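Local coordinates for exopolysaccharide biosynthesis protein (Pantoea stewartii subsp. stewartii DC283, PDB 6TGF), which modifies the glycan biofilm of its bacterium, probably as an exopolysaccharide hydrolase, and has a trimeric parallel beta-helix architecture like that of bacteriophage tailspikes, at residues 79-84 against 131-136; 384-389 against 414-419; 567-572 against 634-639; 615-620 against 674-679. All coordinates share one frame; numbering follows the deposited sequence.

How the contacts relate
The four contacts sample the length of an elongated subunit: contacts 1 and 2 come in turn from the N-terminal head into the beta-helix, while contacts 3 and 4, whose segments interleave, lie in the C-terminal part. Contact 1 lies in the head-binding region, its centre about 70 Å from that of contact 2, a pair of stacked corners in the parallel beta-helix. The centres of contacts 2 and 3 are about 59 Å apart, those of contacts 1 and 4 about 125 Å. Contacts 3 and 4 are neighbours: Ala-634 CA packs on Leu-615 CG at 4.0 Å. Contacts 2, 3 and 4 all touch the second subunit. An ethanediol, probably from the crystallisation liquor, sits in contact 3, and another lies near Tyr-387 of contact 2.

Contact 1: 79-84 against 131-136; sequences DARQPG and ALEDSN
An Asx turn and a type I beta turn share the loop that brings Arg-81 onto Ala-131 and Glu-133, the latter two on strand 129-134 of the head-binding region. The turn runs from Asp-79 to Gln-82. Asp-79 OD1 accepts from the backbone N of Arg-81 at 3.3 Å, with the donor 61° out of the carboxylate plane, while Gln-82 N is bonded to Asp-79 O. Arg-81, inside the turn, points toward the strand. It meets Ala-131 first with its aliphatic part, CG lying 3.4 Å from Ala-131 CB, and Ala-80 CB adds a looser apolar touch on the same methyl at 4.2 Å. Farther out the arginine bends, the torsion about CG-CD (chi3 -59°) carrying NE to within 3.2 Å of Glu-133 OE2. The extended glutamate crosses the arginine at about a right angle, yet the two flat groups are only 26° from parallel. Because OE2 stands well out of the guanidinium plane, this salt bridge is one of charge without a directed N-H. The same is true of Asp-79 OD2, 3.4 Å from Arg-81 NH2 and over one face of the guanidinium, toward its rim. One cation thus answers two carboxylates, one from its own loop and one from the strand. Trp-72 of the adjacent strand 69-74 touches Ala-80, Arg-81, Ala-131 and Glu-133 alike, giving the charged network an aromatic neighbour. The arrangement is that of an Asx-turn loop tied by a salt-bridge network to an inner strand of a four-stranded antiparallel sheet.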
loop_
_atom_site.group_PDB
_atom_site.type_symbol
_atom_site.label_atom_id
_atom_site.label_comp_id
_atom_site.label_asym_id
_atom_site.label_seq_id
_atom_site.Cartn_x
_atom_site.Cartn_y
_atom_site.Cartn_z
ATOM N N ASP B 79 -46.641 30.049 -40.869
ATOM C CA ASP B 79 -45.889 31.332 -40.833
ATOM C C ASP B 79 -46.838 32.400 -40.277
ATOM O O ASP B 79 -47.835 32.711 -40.959
ATOM C CB ASP B 79 -45.341 31.706 -42.215
ATOM C CG ASP B 79 -44.551 33.007 -42.250
ATOM O OD1 ASP B 79 -44.345 33.603 -41.175
ATOM O OD2 ASP B 79 -44.146 33.415 -43.356
ATOM N N ALA B 80 -46.536 32.931 -39.088
ATOM C CA ALA B 80 -47.407 33.837 -38.302
ATOM C C ALA B 80 -47.600 35.182 -39.020
ATOM O O ALA B 80 -48.546 35.902 -38.655
ATOM C CB ALA B 80 -46.827 34.037 -36.923
ATOM N N ARG B 81 -46.740 35.507 -39.990
ATOM C CA ARG B 81 -46.742 36.807 -40.718
ATOM C C ARG B 81 -47.823 36.811 -41.806
ATOM O O ARG B 81 -48.319 37.907 -42.134
ATOM C CB ARG B 81 -45.373 37.075 -41.351
ATOM C CG ARG B 81 -44.202 36.980 -40.383
ATOM C CD ARG B 81 -42.965 37.664 -40.932
ATOM N NE ARG B 81 -42.556 37.086 -42.205
ATOM C CZ ARG B 81 -41.815 35.989 -42.348
ATOM N NH1 ARG B 81 -41.375 35.326 -41.291
ATOM N NH2 ARG B 81 -41.509 35.557 -43.560
ATOM N N GLN B 82 -48.165 35.638 -42.345
ATOM C CA GLN B 82 -49.015 35.489 -43.558
ATOM C C GLN B 82 -50.477 35.767 -43.215
ATOM O O GLN B 82 -50.900 35.556 -42.081
ATOM C CB GLN B 82 -48.832 34.093 -44.157
ATOM C CG GLN B 82 -47.453 33.881 -44.764
ATOM C CD GLN B 82 -47.258 32.494 -45.325
ATOM O OE1 GLN B 82 -47.943 31.546 -44.948
ATOM N NE2 GLN B 82 -46.303 32.362 -46.230
ATOM N N PRO B 83 -51.284 36.259 -44.187
ATOM C CA PRO B 83 -52.703 36.547 -43.966
ATOM C C PRO B 83 -53.521 35.349 -43.455
ATOM O O PRO B 83 -53.426 34.285 -44.037
ATOM C CB PRO B 83 -53.230 36.974 -45.349
ATOM C CG PRO B 83 -52.153 36.560 -46.335
ATOM C CD PRO B 83 -50.858 36.599 -45.554
ATOM N N GLY B 84 -54.302 35.565 -42.390
ATOM C CA GLY B 84 -55.226 34.574 -41.803
ATOM C C GLY B 84 -54.518 33.569 -40.907
ATOM O O GLY B 84 -55.092 32.486 -40.684
ATOM N N ALA B 131 -43.020 34.885 -35.244
ATOM C CA ALA B 131 -42.168 35.496 -36.288
ATOM C C ALA B 131 -41.737 36.895 -35.838
ATOM O O ALA B 131 -42.602 37.664 -35.376
ATOM C CB ALA B 131 -42.917 35.543 -37.597
ATOM N N LEU B 132 -40.441 37.196 -35.959
ATOM C CA LEU B 132 -39.854 38.529 -35.666
ATOM C C LEU B 132 -39.126 39.039 -36.914
ATOM O O LEU B 132 -38.242 38.317 -37.418
ATOM C CB LEU B 132 -38.897 38.410 -34.476
ATOM C CG LEU B 132 -38.246 39.712 -34.010
ATOM C CD1 LEU B 132 -39.283 40.692 -33.484
ATOM C CD2 LEU B 132 -37.195 39.437 -32.948
ATOM N N GLU B 133 -39.512 40.226 -37.394
ATOM C CA GLU B 133 -38.786 41.006 -38.431
ATOM C C GLU B 133 -38.218 42.271 -37.780
ATOM O O GLU B 133 -38.820 42.744 -36.796
ATOM C CB GLU B 133 -39.714 41.406 -39.579
ATOM C CG GLU B 133 -40.159 40.245 -40.448
ATOM C CD GLU B 133 -40.905 40.648 -41.709
ATOM O OE1 GLU B 133 -41.397 41.793 -41.767
ATOM O OE2 GLU B 133 -40.988 39.815 -42.636
ATOM N N ASP B 134 -37.111 42.792 -38.316
ATOM C CA ASP B 134 -36.584 44.141 -37.978
ATOM C C ASP B 134 -37.373 45.168 -38.801
ATOM O O ASP B 134 -38.193 44.741 -39.640
ATOM C CB ASP B 134 -35.066 44.230 -38.181
ATOM C CG ASP B 134 -34.597 44.136 -39.624
ATOM O OD1 ASP B 134 -35.449 43.943 -40.513
ATOM O OD2 ASP B 134 -33.375 44.256 -39.845
ATOM N N SER B 135 -37.135 46.462 -38.572
ATOM C CA SER B 135 -37.848 47.586 -39.239
ATOM C C SER B 135 -37.586 47.570 -40.753
ATOM O O SER B 135 -38.375 48.199 -41.483
ATOM C CB SER B 135 -37.468 48.911 -38.623
ATOM O OG SER B 135 -36.107 49.226 -38.881
ATOM N N ASN B 136 -36.529 46.881 -41.202
ATOM C CA ASN B 136 -36.145 46.735 -42.634
ATOM C C ASN B 136 -37.008 45.673 -43.332
ATOM O O ASN B 136 -37.171 45.780 -44.562
ATOM C CB ASN B 136 -34.665 46.375 -42.795
ATOM C CG ASN B 136 -33.735 47.550 -42.588
ATOM O OD1 ASN B 136 -34.159 48.704 -42.616
ATOM N ND2 ASN B 136 -32.459 47.266 -42.388
#

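Contact 2: 384-389 against 414-419; sequences DQWYAS and IELSNF
Segments 384-389 and 414-419 run parallel in successive rungs, Asp-384 bridging to Ser-417 with CA atoms 4.8 Å apart, and both chains turn a corner just beyond that pair. At the corners Gln-385 and Asn-418 have positive phi and psi, the left-handed helical region, and they stack one above the other. Gln-385 N donates to Ser-417 O at 3.1 Å, and Gln-385 CA also approaches Asn-418 O. Past the bend Trp-386 and Phe-419 lie side by side and point the same way. Their planes are 12° from parallel, but the phenyl and the indole six-membered ring are slid apart, with centroids 4.6 Å from each other. Both take the position between backbone N and carbonyl carbon, Trp-386 with chi1 58°, which sends the paired rings in one direction. Leu-416 CB comes to the edge of the indole near NE1. On the polar side Asp-384 OD1 is gripped twice. Ser-417 OG donates to it at 2.6 Å from the anti side, tilted somewhat out of the carboxylate plane, and Asn-418 ND2 donates at 2.9 Å to the syn lone pair. With partners at both ends, the amide of Asn-418 is probably held in rotation: the chemistry implies that an aspartate taking two donors probably orients the corner asparagine, whose OD1 accepts from Lys-382 NZ of the second subunit.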
loop_
_atom_site.group_PDB
_atom_site.type_symbol
_atom_site.label_atom_id
_atom_site.label_comp_id
_atom_site.label_asym_id
_atom_site.label_seq_id
_atom_site.Cartn_x
_atom_site.Cartn_y
_atom_site.Cartn_z
ATOM N N ASP B 384 -7.585 5.272 4.678
ATOM C CA ASP B 384 -6.168 5.635 4.407
ATOM C C ASP B 384 -6.001 7.151 4.571
ATOM O O ASP B 384 -6.977 7.881 4.310
ATOM C CB ASP B 384 -5.746 5.185 3.006
ATOM C CG ASP B 384 -4.275 5.420 2.702
ATOM O OD1 ASP B 384 -3.429 4.926 3.475
ATOM O OD2 ASP B 384 -3.987 6.103 1.700
ATOM N N GLN B 385 -4.810 7.593 4.988
ATOM C CA GLN B 385 -4.440 9.028 5.135
ATOM C C GLN B 385 -5.553 9.780 5.873
ATOM O O GLN B 385 -6.186 10.649 5.251
ATOM C CB GLN B 385 -4.185 9.657 3.765
ATOM C CG GLN B 385 -2.835 9.300 3.166
ATOM C CD GLN B 385 -2.477 10.239 2.042
ATOM O OE1 GLN B 385 -1.620 11.110 2.186
ATOM N NE2 GLN B 385 -3.154 10.084 0.915
ATOM N N TRP B 386 -5.788 9.449 7.144
ATOM C CA TRP B 386 -6.764 10.163 8.011
ATOM C C TRP B 386 -6.053 10.687 9.262
ATOM O O TRP B 386 -5.150 9.998 9.770
ATOM C CB TRP B 386 -7.972 9.285 8.359
ATOM C CG TRP B 386 -7.652 8.000 9.057
ATOM C CD1 TRP B 386 -7.275 6.824 8.478
ATOM C CD2 TRP B 386 -7.718 7.745 10.472
ATOM N NE1 TRP B 386 -7.097 5.858 9.430
ATOM C CE2 TRP B 386 -7.360 6.392 10.662
ATOM C CE3 TRP B 386 -8.038 8.521 11.590
ATOM C CZ2 TRP B 386 -7.304 5.808 11.927
ATOM C CZ3 TRP B 386 -7.987 7.942 12.840
ATOM C CH2 TRP B 386 -7.625 6.604 13.004
ATOM N N TYR B 387 -6.454 11.876 9.715
ATOM C CA TYR B 387 -5.830 12.619 10.837
ATOM C C TYR B 387 -6.942 13.079 11.788
ATOM O O TYR B 387 -7.979 13.562 11.302
ATOM C CB TYR B 387 -4.979 13.766 10.279
ATOM C CG TYR B 387 -4.032 13.363 9.173
ATOM C CD1 TYR B 387 -4.470 13.237 7.863
ATOM C CD2 TYR B 387 -2.697 13.096 9.434
ATOM C CE1 TYR B 387 -3.611 12.858 6.844
ATOM C CE2 TYR B 387 -1.824 12.717 8.427
ATOM C CZ TYR B 387 -2.282 12.597 7.127
ATOM O OH TYR B 387 -1.430 12.225 6.127
ATOM N N ALA B 388 -6.745 12.888 13.097
ATOM C CA ALA B 388 -7.670 13.321 14.171
ATOM C C ALA B 388 -6.906 14.195 15.173
ATOM O O ALA B 388 -5.884 13.723 15.704
ATOM C CB ALA B 388 -8.288 12.117 14.839
ATOM N N SER B 389 -7.378 15.425 15.402
ATOM C CA SER B 389 -6.770 16.418 16.327
ATOM C C SER B 389 -7.807 16.890 17.350
ATOM O O SER B 389 -8.830 17.467 16.930
ATOM C CB SER B 389 -6.189 17.588 15.577
ATOM O OG SER B 389 -5.972 18.691 16.445
ATOM N N ILE B 414 -11.263 -4.666 8.025
ATOM C CA ILE B 414 -10.958 -3.252 8.397
ATOM C C ILE B 414 -9.468 -3.023 8.119
ATOM O O ILE B 414 -8.648 -3.757 8.700
ATOM C CB ILE B 414 -11.309 -2.956 9.873
ATOM C CG1 ILE B 414 -12.709 -3.447 10.263
ATOM C CG2 ILE B 414 -11.111 -1.477 10.182
ATOM C CD1 ILE B 414 -13.828 -2.471 9.991
ATOM N N GLU B 415 -9.133 -2.060 7.256
ATOM C CA GLU B 415 -7.728 -1.707 6.917
ATOM C C GLU B 415 -7.509 -0.210 7.171
ATOM O O GLU B 415 -7.899 0.600 6.308
ATOM C CB GLU B 415 -7.411 -2.099 5.472
ATOM C CG GLU B 415 -5.966 -1.842 5.084
ATOM C CD GLU B 415 -5.544 -2.453 3.759
ATOM O OE1 GLU B 415 -4.329 -2.600 3.546
ATOM O OE2 GLU B 415 -6.430 -2.774 2.942
ATOM N N LEU B 416 -6.919 0.128 8.321
ATOM C CA LEU B 416 -6.525 1.512 8.698
ATOM C C LEU B 416 -5.036 1.688 8.389
ATOM O O LEU B 416 -4.238 0.880 8.897
ATOM C CB LEU B 416 -6.799 1.739 10.187
ATOM C CG LEU B 416 -8.168 1.290 10.695
ATOM C CD1 LEU B 416 -8.230 1.397 12.209
ATOM C CD2 LEU B 416 -9.286 2.099 10.055
ATOM N N SER B 417 -4.677 2.697 7.591
ATOM C CA SER B 417 -3.284 2.926 7.123
ATOM C C SER B 417 -2.947 4.423 7.086
ATOM O O SER B 417 -3.850 5.230 6.792
ATOM C CB SER B 417 -3.064 2.279 5.781
ATOM O OG SER B 417 -3.976 2.784 4.818
ATOM N N ASN B 418 -1.685 4.758 7.380
ATOM C CA ASN B 418 -1.091 6.113 7.215
ATOM C C ASN B 418 -1.952 7.140 7.957
ATOM O O ASN B 418 -2.414 8.098 7.312
ATOM C CB ASN B 418 -0.927 6.469 5.734
ATOM C CG ASN B 418 -0.087 5.463 4.978
ATOM O OD1 ASN B 418 1.006 5.108 5.414
ATOM N ND2 ASN B 418 -0.583 5.001 3.843
ATOM N N PHE B 419 -2.155 6.949 9.264
ATOM C CA PHE B 419 -3.007 7.821 10.113
ATOM C C PHE B 419 -2.188 8.399 11.272
ATOM O O PHE B 419 -1.119 7.855 11.607
ATOM C CB PHE B 419 -4.245 7.067 10.608
ATOM C CG PHE B 419 -3.984 5.854 11.467
ATOM C CD1 PHE B 419 -3.862 4.596 10.900
ATOM C CD2 PHE B 419 -3.897 5.962 12.847
ATOM C CE1 PHE B 419 -3.634 3.480 11.689
ATOM C CE2 PHE B 419 -3.671 4.843 13.635
ATOM C CZ PHE B 419 -3.541 3.603 13.056
#

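Contact 3: 567-572 against 634-639; sequences SQFNNG and AGWTPS. With EDO (1,2-ethanediol), chain C.
Ser-567 and Gly-635 make the firm end of this contact, where Ser-567 OG donates to Gly-635 O at 2.8 Å, the hydroxyl almost in line with the carbonyl bond. OG, anti to the backbone N (chi1 170°), is directed at that carbonyl; separately, Ser-567 CB packs on Ala-634 CB at 3.7 Å. One residue on, Gln-568 N donates to Trp-636 O from above the carbonyl plane. That same oxygen lies at the edge of the Phe-569 ring, near CD1. Phe-569 is the buried wedge: Pro-638 CG touches CD1 at 3.7 Å, the proline and phenylalanine side chains running antiparallel alongside each other, and CE1 approaches Trp-636 CE3 at 4.0 Å as the two aromatic side chains cross obliquely. Residues 634-636 connect strand 626-633 of one antiparallel sheet to strand 637-646 of another in the C-terminal part, and the segment ends on the latter. The loop after strand 558-564 therefore packs on a crossing between two sheets. Gln-596 of the second subunit lies against Phe-569 as well, so the phenyl also takes part in the subunit interface. Looser is the side on which the exposed Gln-568 and one face of the Trp-636 indole lie. Ethanediol, probably from the crystallisation liquor, settles there with O1 over the centre of the indole, 3.2 Å above its plane. The other hydroxyl, O2, stays near Gln-568 OE1 at 3.3 Å and Asn-570 OD1 at 3.4 Å, two weak, alternative approaches.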
loop_
_atom_site.group_PDB
_atom_site.type_symbol
_atom_site.label_atom_id
_atom_site.label_comp_id
_atom_site.label_asym_id
_atom_site.label_seq_id
_atom_site.Cartn_x
_atom_site.Cartn_y
_atom_site.Cartn_z
ATOM N N SER B 567 34.034 -33.507 18.726
ATOM C CA SER B 567 35.466 -33.610 18.341
ATOM C C SER B 567 35.676 -34.891 17.524
ATOM O O SER B 567 34.953 -35.877 17.775
ATOM C CB SER B 567 36.356 -33.575 19.560
ATOM O OG SER B 567 37.697 -33.903 19.227
ATOM N N GLN B 568 36.635 -34.867 16.592
ATOM C CA GLN B 568 36.938 -35.955 15.621
ATOM C C GLN B 568 35.828 -36.026 14.564
ATOM O O GLN B 568 34.681 -35.644 14.872
ATOM C CB GLN B 568 37.075 -37.316 16.314
ATOM C CG GLN B 568 37.994 -37.321 17.530
ATOM C CD GLN B 568 39.426 -36.976 17.194
ATOM O OE1 GLN B 568 39.882 -37.141 16.065
ATOM N NE2 GLN B 568 40.153 -36.493 18.188
ATOM N N PHE B 569 36.172 -36.489 13.361
ATOM C CA PHE B 569 35.221 -36.838 12.271
ATOM C C PHE B 569 35.806 -37.968 11.413
ATOM O O PHE B 569 35.449 -38.067 10.223
ATOM C CB PHE B 569 34.896 -35.596 11.435
ATOM C CG PHE B 569 36.106 -34.848 10.937
ATOM C CD1 PHE B 569 36.700 -33.867 11.714
ATOM C CD2 PHE B 569 36.658 -35.129 9.698
ATOM C CE1 PHE B 569 37.815 -33.179 11.260
ATOM C CE2 PHE B 569 37.775 -34.440 9.247
ATOM C CZ PHE B 569 38.350 -33.467 10.028
ATOM N N ASN B 570 36.668 -38.802 12.005
ATOM C CA ASN B 570 37.284 -39.981 11.340
ATOM C C ASN B 570 36.254 -41.114 11.323
ATOM O O ASN B 570 35.430 -41.181 12.259
ATOM C CB ASN B 570 38.597 -40.399 12.011
ATOM C CG ASN B 570 38.444 -40.721 13.483
ATOM O OD1 ASN B 570 38.749 -39.894 14.338
ATOM N ND2 ASN B 570 37.962 -41.915 13.790
ATOM N N ASN B 571 36.300 -41.963 10.292
ATOM C CA ASN B 571 35.379 -43.115 10.103
ATOM C C ASN B 571 35.708 -44.209 11.128
ATOM O O ASN B 571 36.706 -44.060 11.861
ATOM C CB ASN B 571 35.442 -43.657 8.671
ATOM C CG ASN B 571 34.667 -42.808 7.687
ATOM O OD1 ASN B 571 35.251 -42.068 6.900
ATOM N ND2 ASN B 571 33.348 -42.902 7.732
ATOM N N GLY B 572 34.886 -45.260 11.172
ATOM C CA GLY B 572 35.086 -46.452 12.018
ATOM C C GLY B 572 34.640 -46.232 13.454
ATOM O O GLY B 572 35.289 -46.794 14.357
ATOM N N ALA B 634 38.214 -28.284 21.224
ATOM C CA ALA B 634 38.987 -29.542 21.081
ATOM C C ALA B 634 39.700 -29.583 19.726
ATOM O O ALA B 634 39.334 -28.800 18.832
ATOM C CB ALA B 634 38.069 -30.729 21.240
ATOM N N GLY B 635 40.688 -30.471 19.589
ATOM C CA GLY B 635 41.352 -30.767 18.306
ATOM C C GLY B 635 40.421 -31.533 17.383
ATOM O O GLY B 635 39.725 -32.444 17.876
ATOM N N TRP B 636 40.393 -31.164 16.098
ATOM C CA TRP B 636 39.589 -31.818 15.029
ATOM C C TRP B 636 38.094 -31.779 15.369
ATOM O O TRP B 636 37.419 -32.805 15.150
ATOM C CB TRP B 636 40.063 -33.259 14.793
ATOM C CG TRP B 636 41.479 -33.376 14.320
ATOM C CD1 TRP B 636 42.489 -34.068 14.921
ATOM C CD2 TRP B 636 42.043 -32.788 13.134
ATOM N NE1 TRP B 636 43.643 -33.952 14.193
ATOM C CE2 TRP B 636 43.401 -33.171 13.092
ATOM C CE3 TRP B 636 41.539 -31.978 12.109
ATOM C CZ2 TRP B 636 44.255 -32.770 12.066
ATOM C CZ3 TRP B 636 42.385 -31.582 11.094
ATOM C CH2 TRP B 636 43.724 -31.975 11.076
ATOM N N THR B 637 37.596 -30.651 15.885
ATOM C CA THR B 637 36.140 -30.359 15.986
ATOM C C THR B 637 35.773 -29.483 14.790
ATOM O O THR B 637 36.070 -28.290 14.764
ATOM C CB THR B 637 35.745 -29.797 17.359
ATOM O OG1 THR B 637 34.342 -29.539 17.342
ATOM C CG2 THR B 637 36.470 -28.530 17.744
ATOM N N PRO B 638 35.137 -30.070 13.750
ATOM C CA PRO B 638 34.997 -29.411 12.450
ATOM C C PRO B 638 33.913 -28.322 12.394
ATOM O O PRO B 638 34.030 -27.435 11.570
ATOM C CB PRO B 638 34.633 -30.584 11.526
ATOM C CG PRO B 638 33.861 -31.531 12.420
ATOM C CD PRO B 638 34.508 -31.400 13.781
ATOM N N SER B 639 32.892 -28.421 13.250
ATOM C CA SER B 639 31.737 -27.486 13.303
ATOM C C SER B 639 30.996 -27.648 14.635
ATOM O O SER B 639 30.433 -28.735 14.868
ATOM C CB SER B 639 30.813 -27.706 12.133
ATOM O OG SER B 639 30.396 -29.062 12.059
HETATM C C1 EDO C . 41.464 -36.598 11.250
HETATM O O1 EDO C . 41.852 -35.269 10.964
HETATM C C2 EDO C . 41.011 -36.790 12.654
HETATM O O2 EDO C . 39.613 -36.979 12.806
#

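Contact 4: 615-620 against 674-679; sequences LDVRYV and HAAPQR
Tyr-619 and His-674 pair across two antiparallel strands, the imidazole turning an edge to the tyrosine face in an offset edge-to-face arrangement. Their planes stand 66° apart, with ring centroids 5.4 Å from each other. His-674 CB lies over the phenol ring in a CH-pi contact, 3.8 Å from its centroid, while CD2 leads the imidazole edge toward Tyr-619 CE2. Tyr-619 has CG between its backbone N and carbonyl carbon (chi1 69°), a placement that brings the start of the ring back over its partner strand. Beneath the rings the hydrogen-bonded pair is complete: Tyr-619 N donates to His-674 O at 2.8 Å and His-674 N to Tyr-619 O at 2.9 Å. On the other face of the sheet Arg-618 and Ala-675 form the non-hydrogen-bonded pair. There the arginine chain bends at chi3 (76°), which turns NE aside; Ala-675 CB lies over one face of the guanidinium, toward its rim, 3.5 Å from NH1. Arg-618 NH2 finds its polar partner in Ser-673 O, just before the second segment. Next along, Ala-676 N donates to Val-617 O at 2.7 Å, and their side chains meet, Val-617 CG1 against Ala-676 CB at 3.6 Å. A water sits within bonding distance of Val-617 O and Ala-676 O as the strands part. Val-617 and Tyr-619 also touch strand 602-610 of the other sheet. Strand 674-675 is an outermost strand, within this chain, of a five-stranded antiparallel sheet that packs on a second one, as in a beta-sandwich.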
loop_
_atom_site.group_PDB
_atom_site.type_symbol
_atom_site.label_atom_id
_atom_site.label_comp_id
_atom_site.label_asym_id
_atom_site.label_seq_id
_atom_site.Cartn_x
_atom_site.Cartn_y
_atom_site.Cartn_z
ATOM N N LEU B 615 37.315 -28.984 25.831
ATOM C CA LEU B 615 38.262 -29.610 26.797
ATOM C C LEU B 615 38.262 -28.828 28.117
ATOM O O LEU B 615 38.283 -29.477 29.180
ATOM C CB LEU B 615 39.668 -29.630 26.191
ATOM C CG LEU B 615 39.839 -30.438 24.905
ATOM C CD1 LEU B 615 41.293 -30.424 24.460
ATOM C CD2 LEU B 615 39.355 -31.871 25.075
ATOM N N ASP B 616 38.264 -27.492 28.043
ATOM C CA ASP B 616 38.353 -26.573 29.210
ATOM C C ASP B 616 37.372 -25.411 29.024
ATOM O O ASP B 616 37.031 -25.098 27.865
ATOM C CB ASP B 616 39.779 -26.042 29.392
ATOM C CG ASP B 616 40.682 -26.953 30.204
ATOM O OD1 ASP B 616 40.415 -27.117 31.412
ATOM O OD2 ASP B 616 41.646 -27.490 29.622
ATOM N N VAL B 617 36.945 -24.803 30.135
ATOM C CA VAL B 617 36.103 -23.572 30.171
ATOM C C VAL B 617 36.667 -22.637 31.247
ATOM O O VAL B 617 36.843 -23.097 32.394
ATOM C CB VAL B 617 34.622 -23.903 30.441
ATOM C CG1 VAL B 617 33.773 -22.650 30.594
ATOM C CG2 VAL B 617 34.039 -24.809 29.370
ATOM N N ARG B 618 36.945 -21.385 30.878
ATOM C CA ARG B 618 37.322 -20.289 31.809
ATOM C C ARG B 618 36.386 -19.103 31.557
ATOM O O ARG B 618 35.849 -19.006 30.436
ATOM C CB ARG B 618 38.791 -19.899 31.622
ATOM C CG ARG B 618 39.764 -21.062 31.765
ATOM C CD ARG B 618 41.210 -20.611 31.749
ATOM N NE ARG B 618 41.599 -20.007 33.019
ATOM C CZ ARG B 618 42.134 -20.658 34.051
ATOM N NH1 ARG B 618 42.369 -21.959 33.986
ATOM N NH2 ARG B 618 42.438 -19.995 35.154
ATOM N N TYR B 619 36.191 -18.250 32.566
ATOM C CA TYR B 619 35.309 -17.056 32.495
ATOM C C TYR B 619 35.966 -15.878 33.224
ATOM O O TYR B 619 36.919 -16.088 34.001
ATOM C CB TYR B 619 33.923 -17.376 33.063
ATOM C CG TYR B 619 33.881 -17.602 34.552
ATOM C CD1 TYR B 619 34.132 -18.852 35.093
ATOM C CD2 TYR B 619 33.586 -16.567 35.425
ATOM C CE1 TYR B 619 34.096 -19.068 36.462
ATOM C CE2 TYR B 619 33.547 -16.766 36.794
ATOM C CZ TYR B 619 33.801 -18.021 37.317
ATOM O OH TYR B 619 33.763 -18.224 38.666
ATOM N N VAL B 620 35.457 -14.672 32.957
ATOM C CA VAL B 620 35.908 -13.386 33.566
ATOM C C VAL B 620 34.662 -12.603 33.992
ATOM O O VAL B 620 33.990 -12.039 33.107
ATOM C CB VAL B 620 36.782 -12.578 32.587
ATOM C CG1 VAL B 620 37.140 -11.206 33.136
ATOM C CG2 VAL B 620 38.041 -13.337 32.195
ATOM N N HIS B 674 38.993 -17.141 35.706
ATOM C CA HIS B 674 38.519 -18.204 36.635
ATOM C C HIS B 674 38.128 -19.446 35.826
ATOM O O HIS B 674 37.289 -19.313 34.916
ATOM C CB HIS B 674 37.350 -17.698 37.494
ATOM C CG HIS B 674 37.545 -16.328 38.055
ATOM N ND1 HIS B 674 38.695 -15.960 38.728
ATOM C CD2 HIS B 674 36.740 -15.244 38.058
ATOM C CE1 HIS B 674 38.591 -14.704 39.116
ATOM N NE2 HIS B 674 37.400 -14.242 38.717
ATOM N N ALA B 675 38.710 -20.604 36.151
ATOM C CA ALA B 675 38.420 -21.908 35.507
ATOM C C ALA B 675 37.055 -22.420 35.985
ATOM O O ALA B 675 36.822 -22.434 37.209
ATOM C CB ALA B 675 39.516 -22.898 35.811
ATOM N N ALA B 676 36.192 -22.821 35.047
ATOM C CA ALA B 676 34.851 -23.392 35.315
ATOM C C ALA B 676 35.003 -24.854 35.730
ATOM O O ALA B 676 35.577 -25.649 34.987
ATOM C CB ALA B 676 33.976 -23.251 34.095
ATOM N N PRO B 677 34.511 -25.255 36.927
ATOM C CA PRO B 677 34.596 -26.647 37.373
ATOM C C PRO B 677 33.851 -27.616 36.442
ATOM O O PRO B 677 32.734 -27.318 36.061
ATOM C CB PRO B 677 33.928 -26.654 38.759
ATOM C CG PRO B 677 33.936 -25.205 39.202
ATOM C CD PRO B 677 33.859 -24.394 37.925
ATOM N N GLN B 678 34.487 -28.745 36.112
ATOM C CA GLN B 678 33.908 -29.830 35.275
ATOM C C GLN B 678 32.994 -30.689 36.154
ATOM O O GLN B 678 33.523 -31.439 36.993
ATOM C CB GLN B 678 35.015 -30.682 34.652
ATOM C CG GLN B 678 35.988 -29.885 33.798
ATOM C CD GLN B 678 37.156 -30.709 33.317
ATOM O OE1 GLN B 678 38.302 -30.264 33.347
ATOM N NE2 GLN B 678 36.874 -31.921 32.868
ATOM N N ARG B 679 31.674 -30.563 35.980
ATOM C CA ARG B 679 30.651 -31.284 36.785
ATOM C C ARG B 679 29.424 -31.592 35.923
ATOM O O ARG B 679 29.138 -30.803 35.003
ATOM C CB ARG B 679 30.189 -30.438 37.977
ATOM C CG ARG B 679 31.297 -29.961 38.904
ATOM C CD ARG B 679 30.790 -28.869 39.824
ATOM N NE ARG B 679 31.821 -28.368 40.720
ATOM C CZ ARG B 679 31.661 -27.353 41.564
ATOM N NH1 ARG B 679 30.501 -26.718 41.635
ATOM N NH2 ARG B 679 32.662 -26.973 42.340
HETATM O O HOH W 1 37.734 -26.008 33.204
#